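Local coordinates for protein anopheles gambiae adenosine kinase (Anopheles gambiae, PDB 3LOO) that catalyses, as an adenosine kinase of the pfkB carbohydrate kinase family, the phosphate transfer from ATP to adenosine that yields AMP and ADP, at residues 24-30 with 177-183; 135-139 with 151-156; 157-162 with 188-193; 233-237 with 319-323. All coordinates share one frame; numbering follows the deposited sequence.

Contacts 1 and 4 lie in the core, on the large sheet of the main domain: contact 1 joins two of its parallel strands through backbone bonds, while contact 4 packs helix 315-328 on another strand with aromatic and aliphatic groups and no hydrogen bond across. They meet where Tyr181 CZ stands 3.6 Å from Val320 CG1. Contact 2 is also largely buried but belongs to the smaller sheet, about 24 Å from contact 4 between centres, and one of its faces lines the nucleoside pocket. Contact 3, partly buried, packs a loop on helix 187-203 and adjoins contact 2, with Leu154 CD1 3.4 Å from Thr188 CG2.

Contact 1 (24-30 with 177-183); sequences GMLVGLG and AQFFYVS
Backbone bonds carry the pairing of Met25 to Leu29 with Gln178 to Tyr181. Val27 is bonded through both its backbone N and its backbone O: the N donates to Phe179 O at 2.9 Å and the O accepts from Tyr181 N. Leu29 N then donates to Tyr181 O at 3.0 Å. At the start of the pairing Met25 O takes two donors, Gln178 N at 2.7 Å and Phe179 N in a weak, bent bond (130° at the hydrogen). CA-H...O contacts fill the intervals, the shortest from Gly28 CA to Tyr181 O at 3.1 Å.

Apolar contacts divide between the two faces. On one, Leu26 CG lies opposite the backbone N (chi1 167°), which brings CD1 back toward the neighbouring strand, 3.9 Å from Phe179 CB. On the other, Leu29 CB packs on Val182 CG2 at 4.0 Å; the placement of the Val27 branches beside it is doubtful. Helices 82-94 and 315-328 cover the Leu26 and Tyr181 face, where Tyr181 OH bonds Asn211.

The strand axes, 4.8 Å apart at closest approach, place this pair among the parallel strands of the large central sheet, flanked by helices as in the alpha/beta domain of pfkB-family (ribokinase-like) kinases.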
loop_
_atom_site.group_PDB
_atom_site.type_symbol
_atom_site.label_atom_id
_atom_site.label_comp_id
_atom_site.label_asym_id
_atom_site.label_seq_id
_atom_site.Cartn_x
_atom_site.Cartn_y
_atom_site.Cartn_z
ATOM N N GLY A 24 2.581 7.800 -17.229
ATOM C CA GLY A 24 1.942 8.577 -16.175
ATOM C C GLY A 24 0.430 8.416 -16.062
ATOM O O GLY A 24 -0.245 9.326 -15.630
ATOM N N MET A 25 -0.112 7.252 -16.394
ATOM C CA MET A 25 -1.548 7.050 -16.164
ATOM C C MET A 25 -1.933 6.947 -14.659
ATOM O O MET A 25 -3.053 7.320 -14.264
ATOM C CB MET A 25 -2.035 5.809 -16.900
ATOM C CG MET A 25 -1.709 5.855 -18.410
ATOM S SD MET A 25 -2.349 4.436 -19.240
ATOM C CE MET A 25 -1.354 3.095 -18.738
ATOM N N LEU A 26 -1.005 6.417 -13.848
ATOM C CA LEU A 26 -1.270 6.107 -12.444
ATOM C C LEU A 26 -0.290 6.918 -11.605
ATOM O O LEU A 26 0.904 6.900 -11.883
ATOM C CB LEU A 26 -1.039 4.613 -12.219
ATOM C CG LEU A 26 -0.964 4.120 -10.766
ATOM C CD1 LEU A 26 -2.276 4.417 -10.003
ATOM C CD2 LEU A 26 -0.671 2.619 -10.752
ATOM N N VAL A 27 -0.783 7.688 -10.635
ATOM C CA VAL A 27 0.117 8.226 -9.625
ATOM C C VAL A 27 -0.177 7.637 -8.251
ATOM O O VAL A 27 -1.334 7.499 -7.874
ATOM C CB VAL A 27 0.350 9.772 -9.606
ATOM C CG1 VAL A 27 -0.212 10.500 -10.772
ATOM C CG2 VAL A 27 0.064 10.434 -8.219
ATOM N N GLY A 28 0.901 7.248 -7.569
ATOM C CA GLY A 28 0.859 6.709 -6.223
ATOM C C GLY A 28 1.601 7.630 -5.285
ATOM O O GLY A 28 2.647 8.144 -5.625
ATOM N N LEU A 29 1.056 7.852 -4.092
ATOM C CA LEU A 29 1.725 8.629 -3.065
ATOM C C LEU A 29 1.890 7.703 -1.861
ATOM O O LEU A 29 0.939 7.074 -1.452
ATOM C CB LEU A 29 0.857 9.807 -2.623
ATOM C CG LEU A 29 0.646 11.042 -3.502
ATOM C CD1 LEU A 29 -0.054 10.680 -4.743
ATOM C CD2 LEU A 29 -0.269 12.008 -2.687
ATOM N N GLY A 30 3.098 7.630 -1.310
ATOM C CA GLY A 30 3.327 6.780 -0.157
ATOM C C GLY A 30 4.679 7.025 0.494
ATOM O O GLY A 30 5.341 8.052 0.243
ATOM N N ALA A 177 -2.571 12.363 -14.880
ATOM C CA ALA A 177 -2.841 11.009 -14.405
ATOM C C ALA A 177 -4.300 10.733 -14.592
ATOM O O ALA A 177 -5.117 11.664 -14.579
ATOM C CB ALA A 177 -2.462 10.857 -12.929
ATOM N N GLN A 178 -4.647 9.460 -14.763
ATOM C CA GLN A 178 -6.060 9.059 -14.840
ATOM C C GLN A 178 -6.522 8.325 -13.587
ATOM O O GLN A 178 -7.726 8.147 -13.386
ATOM C CB GLN A 178 -6.315 8.214 -16.106
ATOM C CG GLN A 178 -5.872 8.960 -17.395
ATOM C CD GLN A 178 -6.066 8.171 -18.695
ATOM O OE1 GLN A 178 -5.601 7.031 -18.831
ATOM N NE2 GLN A 178 -6.724 8.807 -19.680
ATOM N N PHE A 179 -5.562 7.898 -12.753
ATOM C CA PHE A 179 -5.804 7.006 -11.587
ATOM C C PHE A 179 -4.859 7.423 -10.458
ATOM O O PHE A 179 -3.676 7.753 -10.714
ATOM C CB PHE A 179 -5.481 5.538 -11.913
ATOM C CG PHE A 179 -6.269 4.974 -13.074
ATOM C CD1 PHE A 179 -7.534 4.406 -12.874
ATOM C CD2 PHE A 179 -5.730 4.999 -14.372
ATOM C CE1 PHE A 179 -8.263 3.903 -13.955
ATOM C CE2 PHE A 179 -6.437 4.486 -15.449
ATOM C CZ PHE A 179 -7.712 3.941 -15.246
ATOM N N PHE A 180 -5.353 7.358 -9.218
ATOM C CA PHE A 180 -4.576 7.771 -8.047
ATOM C C PHE A 180 -4.705 6.701 -6.981
ATOM O O PHE A 180 -5.800 6.150 -6.773
ATOM C CB PHE A 180 -5.052 9.128 -7.485
ATOM C CG PHE A 180 -4.899 10.272 -8.444
ATOM C CD1 PHE A 180 -3.697 10.957 -8.543
ATOM C CD2 PHE A 180 -5.961 10.640 -9.282
ATOM C CE1 PHE A 180 -3.544 12.028 -9.425
ATOM C CE2 PHE A 180 -5.833 11.703 -10.205
ATOM C CZ PHE A 180 -4.611 12.399 -10.284
ATOM N N TYR A 181 -3.581 6.396 -6.334
ATOM C CA TYR A 181 -3.542 5.374 -5.293
ATOM C C TYR A 181 -2.719 5.890 -4.122
ATOM O O TYR A 181 -1.572 6.328 -4.304
ATOM C CB TYR A 181 -2.988 4.045 -5.813
ATOM C CG TYR A 181 -2.935 2.964 -4.767
ATOM C CD1 TYR A 181 -4.082 2.612 -4.023
ATOM C CD2 TYR A 181 -1.730 2.297 -4.485
ATOM C CE1 TYR A 181 -4.025 1.603 -3.021
ATOM C CE2 TYR A 181 -1.654 1.319 -3.504
ATOM C CZ TYR A 181 -2.809 0.966 -2.775
ATOM O OH TYR A 181 -2.739 -0.020 -1.822
ATOM N N VAL A 182 -3.288 5.809 -2.919
ATOM C CA VAL A 182 -2.616 6.277 -1.710
ATOM C C VAL A 182 -2.798 5.235 -0.613
ATOM O O VAL A 182 -3.835 4.610 -0.546
ATOM C CB VAL A 182 -3.159 7.633 -1.244
ATOM C CG1 VAL A 182 -2.400 8.127 -0.010
ATOM C CG2 VAL A 182 -2.993 8.717 -2.352
ATOM N N SER A 183 -1.795 5.021 0.230
ATOM C CA SER A 183 -1.969 4.056 1.349
ATOM C C SER A 183 -2.480 4.817 2.569
ATOM O O SER A 183 -2.225 6.017 2.704
ATOM C CB SER A 183 -0.646 3.390 1.716
ATOM O OG SER A 183 0.304 4.398 2.043
#

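Contact 2 (135-139 with 151-156); sequences PTGTC and CANLAA. With B4P (bis(adenosine)-5'-tetraphosphate), chain D.
Cys139 and Ala152, facing each other as a non-hydrogen-bonded antiparallel pair, present their side chains together to one adenine of the bound bis(adenosine)-5'-tetraphosphate. Cys139 SG lies 3.6 Å from C8A of the ligand, brought there by a first torsion that sets SG opposite the backbone N (chi1 179°). Ala152 CB reaches N6A at 3.4 Å, and Leu154 CD2 approaches the same ligand amine at 3.7 Å, so the purine meets a sulfur and two aliphatic groups along this side. The polar grip on the ligand comes from elsewhere, including Asn31 and Asp35.

Behind this first shell, Thr138 and Asn153 fix the register through two backbone bonds, Thr138 N to Asn153 O and Asn153 N to Thr138 O, both 2.8 Å. Their side chains run alongside each other on the sheet face turned from the purine, where OG1 of Thr138 is buried without a polar partner in the model. Farther along, Pro135 and Ala156 remain tied: Pro135 O accepts from Ala156 N at 3.0 Å. Thr136 is secured in turn by Asp109 and Gly107.

The strands run antiparallel (174°) and, as 137-144 and 147-153 follow each other across a short turn, form a beta hairpin; it belongs to the small sheet that, as in related pfkB-family kinases, probably forms a lid over the nucleoside site.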
loop_
_atom_site.group_PDB
_atom_site.type_symbol
_atom_site.label_atom_id
_atom_site.label_comp_id
_atom_site.label_asym_id
_atom_site.label_seq_id
_atom_site.Cartn_x
_atom_site.Cartn_y
_atom_site.Cartn_z
ATOM N N PRO A 135 17.680 10.375 7.226
ATOM C CA PRO A 135 18.006 9.242 6.382
ATOM C C PRO A 135 16.727 8.606 5.807
ATOM O O PRO A 135 15.659 8.784 6.367
ATOM C CB PRO A 135 18.665 8.257 7.356
ATOM C CG PRO A 135 18.041 8.574 8.709
ATOM C CD PRO A 135 17.652 10.032 8.671
ATOM N N THR A 136 16.861 7.827 4.729
ATOM C CA THR A 136 15.745 7.035 4.185
ATOM C C THR A 136 15.101 6.169 5.263
ATOM O O THR A 136 15.785 5.658 6.115
ATOM C CB THR A 136 16.191 6.256 2.910
ATOM O OG1 THR A 136 16.653 7.222 1.941
ATOM C CG2 THR A 136 15.057 5.427 2.284
ATOM N N GLY A 137 13.772 6.065 5.239
ATOM C CA GLY A 137 13.014 5.296 6.206
ATOM C C GLY A 137 13.206 3.814 5.947
ATOM O O GLY A 137 13.589 3.401 4.842
ATOM N N THR A 138 12.942 3.016 6.978
ATOM C CA THR A 138 13.127 1.593 6.908
ATOM C C THR A 138 11.942 0.958 7.615
ATOM O O THR A 138 11.223 1.633 8.386
ATOM C CB THR A 138 14.439 1.133 7.630
ATOM O OG1 THR A 138 14.403 1.515 9.021
ATOM C CG2 THR A 138 15.676 1.725 6.977
ATOM N N CYS A 139 11.750 -0.331 7.384
ATOM C CA CYS A 139 10.720 -1.052 8.092
ATOM C C CYS A 139 11.312 -2.384 8.526
ATOM O O CYS A 139 11.764 -3.152 7.686
ATOM C CB CYS A 139 9.469 -1.279 7.200
ATOM S SG CYS A 139 8.145 -2.207 8.052
ATOM N N CYS A 151 7.816 -2.992 12.052
ATOM C CA CYS A 151 8.017 -1.735 12.775
ATOM C C CYS A 151 8.664 -0.752 11.831
ATOM O O CYS A 151 9.830 -0.941 11.437
ATOM C CB CYS A 151 8.846 -1.938 14.067
ATOM S SG CYS A 151 9.229 -0.456 14.968
ATOM N N ALA A 152 7.887 0.275 11.473
ATOM C CA ALA A 152 8.244 1.238 10.421
ATOM C C ALA A 152 8.837 2.505 11.020
ATOM O O ALA A 152 8.189 3.195 11.816
ATOM C CB ALA A 152 6.993 1.600 9.537
ATOM N N ASN A 153 10.077 2.755 10.651
ATOM C CA ASN A 153 10.831 3.923 11.025
ATOM C C ASN A 153 10.793 4.815 9.803
ATOM O O ASN A 153 11.593 4.623 8.853
ATOM C CB ASN A 153 12.279 3.526 11.347
ATOM C CG ASN A 153 13.193 4.736 11.564
ATOM O OD1 ASN A 153 12.753 5.796 12.018
ATOM N ND2 ASN A 153 14.458 4.579 11.219
ATOM N N LEU A 154 9.824 5.737 9.805
ATOM C CA LEU A 154 9.496 6.526 8.605
ATOM C C LEU A 154 10.600 7.493 8.209
ATOM O O LEU A 154 10.915 7.629 7.021
ATOM C CB LEU A 154 8.172 7.285 8.763
ATOM C CG LEU A 154 6.885 6.450 8.856
ATOM C CD1 LEU A 154 5.664 7.340 8.823
ATOM C CD2 LEU A 154 6.809 5.404 7.673
ATOM N N ALA A 155 11.160 8.181 9.206
ATOM C CA ALA A 155 12.338 9.047 9.034
ATOM C C ALA A 155 12.138 9.996 7.823
ATOM O O ALA A 155 11.226 10.820 7.881
ATOM C CB ALA A 155 13.621 8.190 8.940
ATOM N N ALA A 156 12.921 9.888 6.735
ATOM C CA ALA A 156 12.778 10.844 5.608
ATOM C C ALA A 156 11.409 10.798 4.929
ATOM O O ALA A 156 10.934 11.812 4.388
ATOM C CB ALA A 156 13.892 10.662 4.550
HETATM P PA B4P D . 2.871 -7.295 4.749
HETATM O O1A B4P D . 3.873 -8.355 4.316
HETATM O O2A B4P D . 2.626 -7.127 6.247
HETATM O O3A B4P D . 1.454 -7.784 4.177
HETATM P PB B4P D . 0.595 -6.873 3.189
HETATM O O1B B4P D . 1.265 -6.748 1.819
HETATM O O2B B4P D . 0.038 -5.634 3.870
HETATM O O3B B4P D . -0.461 -8.157 3.161
HETATM P PG B4P D . -2.006 -8.177 3.614
HETATM O O1G B4P D . -2.177 -8.630 5.024
HETATM O O2G B4P D . -2.564 -6.801 3.309
HETATM O O3G B4P D . -2.693 -9.224 2.617
HETATM P PD B4P D . -3.289 -10.701 2.878
HETATM O O1D B4P D . -2.401 -11.391 3.846
HETATM O O2D B4P D . -4.776 -10.681 3.092
HETATM O O5E B4P D . 3.216 -5.869 4.050
HETATM C C5E B4P D . 4.602 -5.605 4.073
HETATM C C4E B4P D . 4.980 -4.226 3.615
HETATM O O4E B4P D . 4.375 -3.193 4.392
HETATM C C3E B4P D . 6.457 -4.056 3.846
HETATM O O3E B4P D . 7.052 -4.166 2.539
HETATM C C2E B4P D . 6.611 -2.639 4.390
HETATM O O2E B4P D . 7.575 -1.829 3.706
HETATM C C1E B4P D . 5.189 -2.054 4.297
HETATM N N9A B4P D . 4.945 -1.154 5.439
HETATM C C8A B4P D . 4.866 -1.469 6.765
HETATM N N7A B4P D . 4.639 -0.315 7.459
HETATM C C5A B4P D . 4.608 0.733 6.583
HETATM C C6A B4P D . 4.408 2.119 6.693
HETATM N N6A B4P D . 4.229 2.755 7.892
HETATM N N1A B4P D . 4.449 2.878 5.569
HETATM C C2A B4P D . 4.623 2.316 4.347
HETATM N N3A B4P D . 4.803 0.992 4.215
HETATM C C4A B4P D . 4.789 0.186 5.309
HETATM O O5F B4P D . -2.969 -11.330 1.439
HETATM C C5F B4P D . -3.269 -10.641 0.230
HETATM C C4F B4P D . -3.297 -11.697 -0.874
HETATM O O4F B4P D . -2.138 -12.550 -0.832
HETATM C C3F B4P D . -4.443 -12.672 -0.666
HETATM O O3F B4P D . -5.653 -12.092 -1.137
HETATM C C2F B4P D . -3.988 -13.877 -1.466
HETATM O O2F B4P D . -4.292 -13.699 -2.864
HETATM C C1F B4P D . -2.468 -13.889 -1.220
HETATM N N9B B4P D . -2.212 -14.798 -0.057
HETATM C C8B B4P D . -1.968 -14.411 1.211
HETATM N N7B B4P D . -1.794 -15.484 2.021
HETATM C C5B B4P D . -1.925 -16.602 1.278
HETATM C C6B B4P D . -1.874 -17.971 1.524
HETATM N N6B B4P D . -1.622 -18.406 2.785
HETATM N N1B B4P D . -2.055 -18.855 0.494
HETATM C C2B B4P D . -2.304 -18.425 -0.767
HETATM N N3B B4P D . -2.379 -17.097 -1.066
HETATM C C4B B4P D . -2.207 -16.148 -0.093
#

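Contact 3 (157-162 with 188-193); sequences ANDFTP and TVSFES
Thr188 opens the helical segment by lying near Asn158, its CG2 4.1 Å from Asn158 ND2, with the two side chains crossing at about a right angle. Its hydroxyl is engaged elsewhere, by Tyr221. Val189 carries the largest share of the contact. Both its branches lie against the carbonyl O of Ala157, CG1 tightly at 3.0 Å. CG1, anti to the backbone N (chi1 171°), also packs against Phe160 CB at 3.6 Å, while CG2 lies 3.7 Å from Asn158 CA. Ser190 then approaches Phe160 obliquely, CB to CD2 at 3.9 Å.

Here the loop that follows hairpin 137-153 returns to the large alpha/beta domain and packs on the N-terminal part of helix 187-203, which follows strand 179-183. Outside the two segments, Phe160 also pairs edge-to-face with Phe186.

Beyond the ring, Glu192 crosses Pro162 at about a right angle, its OE1 3.4 Å from Pro162 CG. Ser193 OG comes in the plane of the Phe160 ring, at its edge, 3.4 Å from CE2. That hydroxyl also shares a 2.8 Å hydrogen bond with Ser190 OG, a side-chain bond, either hydroxyl being a possible donor, that spans the kink in the helix.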
loop_
_atom_site.group_PDB
_atom_site.type_symbol
_atom_site.label_atom_id
_atom_site.label_comp_id
_atom_site.label_asym_id
_atom_site.label_seq_id
_atom_site.Cartn_x
_atom_site.Cartn_y
_atom_site.Cartn_z
ATOM N N ALA A 157 10.760 9.641 4.968
ATOM C CA ALA A 157 9.394 9.563 4.396
ATOM C C ALA A 157 8.450 10.551 5.081
ATOM O O ALA A 157 7.475 10.982 4.468
ATOM C CB ALA A 157 8.828 8.150 4.453
ATOM N N ASN A 158 8.732 10.875 6.357
ATOM C CA ASN A 158 7.980 11.891 7.083
ATOM C C ASN A 158 8.309 13.328 6.673
ATOM O O ASN A 158 7.578 14.246 7.048
ATOM C CB ASN A 158 8.121 11.740 8.615
ATOM C CG ASN A 158 6.798 11.899 9.330
ATOM O OD1 ASN A 158 6.026 12.847 9.083
ATOM N ND2 ASN A 158 6.506 10.976 10.198
ATOM N N ASP A 159 9.369 13.540 5.903
ATOM C CA ASP A 159 9.685 14.882 5.437
ATOM C C ASP A 159 8.964 15.285 4.163
ATOM O O ASP A 159 9.309 16.281 3.578
ATOM C CB ASP A 159 11.202 15.051 5.264
ATOM C CG ASP A 159 11.963 14.912 6.596
ATOM O OD1 ASP A 159 11.316 14.963 7.650
ATOM O OD2 ASP A 159 13.193 14.717 6.590
ATOM N N PHE A 160 7.972 14.509 3.716
ATOM C CA PHE A 160 7.244 14.837 2.509
ATOM C C PHE A 160 6.442 16.119 2.733
ATOM O O PHE A 160 5.805 16.267 3.768
ATOM C CB PHE A 160 6.282 13.708 2.137
ATOM C CG PHE A 160 5.533 13.942 0.849
ATOM C CD1 PHE A 160 6.041 13.460 -0.352
ATOM C CD2 PHE A 160 4.324 14.636 0.836
ATOM C CE1 PHE A 160 5.379 13.689 -1.560
ATOM C CE2 PHE A 160 3.650 14.857 -0.364
ATOM C CZ PHE A 160 4.175 14.371 -1.563
ATOM N N THR A 161 6.435 17.008 1.742
ATOM C CA THR A 161 5.641 18.243 1.843
ATOM C C THR A 161 4.757 18.445 0.625
ATOM O O THR A 161 5.163 18.123 -0.499
ATOM C CB THR A 161 6.508 19.504 2.035
ATOM O OG1 THR A 161 7.442 19.605 0.957
ATOM C CG2 THR A 161 7.237 19.467 3.318
ATOM N N PRO A 162 3.554 19.015 0.838
ATOM C CA PRO A 162 2.643 19.326 -0.274
ATOM C C PRO A 162 3.325 20.111 -1.392
ATOM O O PRO A 162 2.925 20.017 -2.544
ATOM C CB PRO A 162 1.569 20.194 0.389
ATOM C CG PRO A 162 1.552 19.744 1.819
ATOM C CD PRO A 162 2.948 19.310 2.160
ATOM N N THR A 188 0.056 9.249 7.981
ATOM C CA THR A 188 1.034 9.610 9.025
ATOM C C THR A 188 1.832 10.810 8.547
ATOM O O THR A 188 2.180 11.710 9.328
ATOM C CB THR A 188 2.029 8.440 9.306
ATOM O OG1 THR A 188 1.290 7.277 9.637
ATOM C CG2 THR A 188 3.023 8.774 10.449
ATOM N N VAL A 189 2.095 10.841 7.240
ATOM C CA VAL A 189 3.045 11.796 6.708
ATOM C C VAL A 189 2.385 13.045 6.117
ATOM O O VAL A 189 2.874 14.142 6.335
ATOM C CB VAL A 189 3.974 11.116 5.671
ATOM C CG1 VAL A 189 4.791 12.119 4.969
ATOM C CG2 VAL A 189 4.860 10.061 6.384
ATOM N N SER A 190 1.323 12.873 5.329
ATOM C CA SER A 190 0.692 14.026 4.694
ATOM C C SER A 190 -0.714 13.707 4.287
ATOM O O SER A 190 -1.001 13.518 3.083
ATOM C CB SER A 190 1.490 14.486 3.442
ATOM O OG SER A 190 1.115 15.817 3.085
ATOM N N PHE A 191 -1.603 13.637 5.271
ATOM C CA PHE A 191 -3.009 13.450 4.972
ATOM C C PHE A 191 -3.519 14.572 4.051
ATOM O O PHE A 191 -4.406 14.358 3.226
ATOM C CB PHE A 191 -3.882 13.383 6.249
ATOM C CG PHE A 191 -5.353 13.397 5.955
ATOM C CD1 PHE A 191 -5.966 12.293 5.358
ATOM C CD2 PHE A 191 -6.130 14.528 6.240
ATOM C CE1 PHE A 191 -7.303 12.311 5.052
ATOM C CE2 PHE A 191 -7.493 14.545 5.945
ATOM C CZ PHE A 191 -8.075 13.448 5.354
ATOM N N GLU A 192 -2.991 15.770 4.266
ATOM C CA GLU A 192 -3.408 16.981 3.558
ATOM C C GLU A 192 -3.149 16.803 2.026
ATOM O O GLU A 192 -3.967 17.203 1.200
ATOM C CB GLU A 192 -2.563 18.098 4.148
ATOM C CG GLU A 192 -2.858 19.519 3.804
ATOM C CD GLU A 192 -1.563 20.346 3.826
ATOM O OE1 GLU A 192 -0.582 19.937 4.497
ATOM O OE2 GLU A 192 -1.503 21.386 3.130
ATOM N N SER A 193 -2.032 16.163 1.670
ATOM C CA SER A 193 -1.732 15.865 0.254
ATOM C C SER A 193 -2.692 14.818 -0.289
ATOM O O SER A 193 -3.209 14.982 -1.391
ATOM C CB SER A 193 -0.295 15.365 0.059
ATOM O OG SER A 193 0.658 16.336 0.366
#

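Contact 4 (233-237 with 319-323); sequences DVLFG and FVGGF
Val234 opens the contact lightly, its CG1 reaching Phe323 CZ at 4.5 Å. The same methyl group lies over one face of the Phe236 ring, so within the strand it backs the aromatic group that does most of the packing.

Phe236 follows two residues on, its side chain directed at helix 315-328. With CG anti to the carbonyl carbon (chi1 -56°), the ring stands between Val234 and Val320: Val320 CG2 lies over the face opposite Val234, 3.8 Å from the centroid of the Phe236 ring and 17° off its normal, a CH-pi contact. The rim of Phe236 meets Phe323 in a T-shaped pair, planes at 84° and centroids 5.0 Å apart, with Phe236 CZ over the face of Phe323 at 3.5 Å from its CD2. Phe319, one helical turn before Phe323, adds a looser touch through CE2, 4.2 Å from Phe236 CD1.

Ile278 of the adjacent strand 276-281 touches all three phenylalanines, and helix 333-350 packs against Phe319 and Phe323. No hydrogen bond crosses between the segments. Between them the attachment therefore rests on shape and dispersion, with both faces and an edge of one ring engaged, which restricts how Phe236 can turn.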
loop_
_atom_site.group_PDB
_atom_site.type_symbol
_atom_site.label_atom_id
_atom_site.label_comp_id
_atom_site.label_asym_id
_atom_site.label_seq_id
_atom_site.Cartn_x
_atom_site.Cartn_y
_atom_site.Cartn_z
ATOM N N ASP A 233 -13.008 5.904 -4.466
ATOM C CA ASP A 233 -13.712 5.035 -5.423
ATOM C C ASP A 233 -13.494 3.562 -5.137
ATOM O O ASP A 233 -14.374 2.750 -5.398
ATOM C CB ASP A 233 -13.280 5.334 -6.879
ATOM C CG ASP A 233 -13.659 6.724 -7.302
ATOM O OD1 ASP A 233 -12.769 7.593 -7.339
ATOM O OD2 ASP A 233 -14.868 6.953 -7.499
ATOM N N VAL A 234 -12.290 3.218 -4.694
ATOM C CA VAL A 234 -11.923 1.822 -4.353
ATOM C C VAL A 234 -11.148 1.843 -3.017
ATOM O O VAL A 234 -10.160 2.573 -2.860
ATOM C CB VAL A 234 -11.052 1.104 -5.445
ATOM C CG1 VAL A 234 -10.877 -0.378 -5.106
ATOM C CG2 VAL A 234 -11.647 1.217 -6.904
ATOM N N LEU A 235 -11.605 1.019 -2.065
ATOM C CA LEU A 235 -10.901 0.816 -0.806
ATOM C C LEU A 235 -10.446 -0.665 -0.717
ATOM O O LEU A 235 -11.265 -1.564 -0.841
ATOM C CB LEU A 235 -11.819 1.135 0.365
ATOM C CG LEU A 235 -11.239 0.848 1.766
ATOM C CD1 LEU A 235 -9.958 1.634 1.970
ATOM C CD2 LEU A 235 -12.256 1.105 2.940
ATOM N N PHE A 236 -9.153 -0.879 -0.541
ATOM C CA PHE A 236 -8.585 -2.205 -0.293
ATOM C C PHE A 236 -8.249 -2.309 1.199
ATOM O O PHE A 236 -7.945 -1.294 1.855
ATOM C CB PHE A 236 -7.269 -2.374 -1.059
ATOM C CG PHE A 236 -7.371 -2.150 -2.559
ATOM C CD1 PHE A 236 -7.716 -3.189 -3.402
ATOM C CD2 PHE A 236 -7.060 -0.895 -3.117
ATOM C CE1 PHE A 236 -7.760 -3.000 -4.825
ATOM C CE2 PHE A 236 -7.128 -0.681 -4.511
ATOM C CZ PHE A 236 -7.471 -1.740 -5.361
ATOM N N GLY A 237 -8.273 -3.531 1.729
ATOM C CA GLY A 237 -7.767 -3.772 3.089
ATOM C C GLY A 237 -7.855 -5.244 3.410
ATOM O O GLY A 237 -8.496 -6.005 2.677
ATOM N N PHE A 319 -1.080 -7.947 -4.466
ATOM C CA PHE A 319 -2.474 -8.098 -4.862
ATOM C C PHE A 319 -2.946 -6.791 -5.495
ATOM O O PHE A 319 -3.525 -6.801 -6.582
ATOM C CB PHE A 319 -3.384 -8.436 -3.687
ATOM C CG PHE A 319 -4.835 -8.419 -4.060
ATOM C CD1 PHE A 319 -5.443 -9.551 -4.627
ATOM C CD2 PHE A 319 -5.578 -7.252 -3.916
ATOM C CE1 PHE A 319 -6.776 -9.524 -5.027
ATOM C CE2 PHE A 319 -6.921 -7.209 -4.328
ATOM C CZ PHE A 319 -7.523 -8.332 -4.881
ATOM N N VAL A 320 -2.689 -5.678 -4.833
ATOM C CA VAL A 320 -3.089 -4.360 -5.393
ATOM C C VAL A 320 -2.355 -4.028 -6.705
ATOM O O VAL A 320 -2.977 -3.562 -7.650
ATOM C CB VAL A 320 -2.949 -3.201 -4.382
ATOM C CG1 VAL A 320 -3.225 -1.813 -5.072
ATOM C CG2 VAL A 320 -3.964 -3.370 -3.230
ATOM N N GLY A 321 -1.048 -4.271 -6.768
ATOM C CA GLY A 321 -0.325 -4.086 -8.048
ATOM C C GLY A 321 -0.964 -4.856 -9.218
ATOM O O GLY A 321 -1.090 -4.312 -10.292
ATOM N N GLY A 322 -1.345 -6.115 -9.004
ATOM C CA GLY A 322 -1.980 -6.948 -10.040
ATOM C C GLY A 322 -3.310 -6.336 -10.466
ATOM O O GLY A 322 -3.616 -6.240 -11.658
ATOM N N PHE A 323 -4.104 -5.932 -9.474
ATOM C CA PHE A 323 -5.388 -5.256 -9.692
ATOM C C PHE A 323 -5.221 -4.001 -10.546
ATOM O O PHE A 323 -5.978 -3.790 -11.534
ATOM C CB PHE A 323 -6.047 -4.893 -8.341
ATOM C CG PHE A 323 -7.381 -4.170 -8.469
ATOM C CD1 PHE A 323 -8.584 -4.872 -8.305
ATOM C CD2 PHE A 323 -7.435 -2.814 -8.739
ATOM C CE1 PHE A 323 -9.827 -4.230 -8.421
ATOM C CE2 PHE A 323 -8.663 -2.155 -8.837
ATOM C CZ PHE A 323 -9.869 -2.864 -8.682
#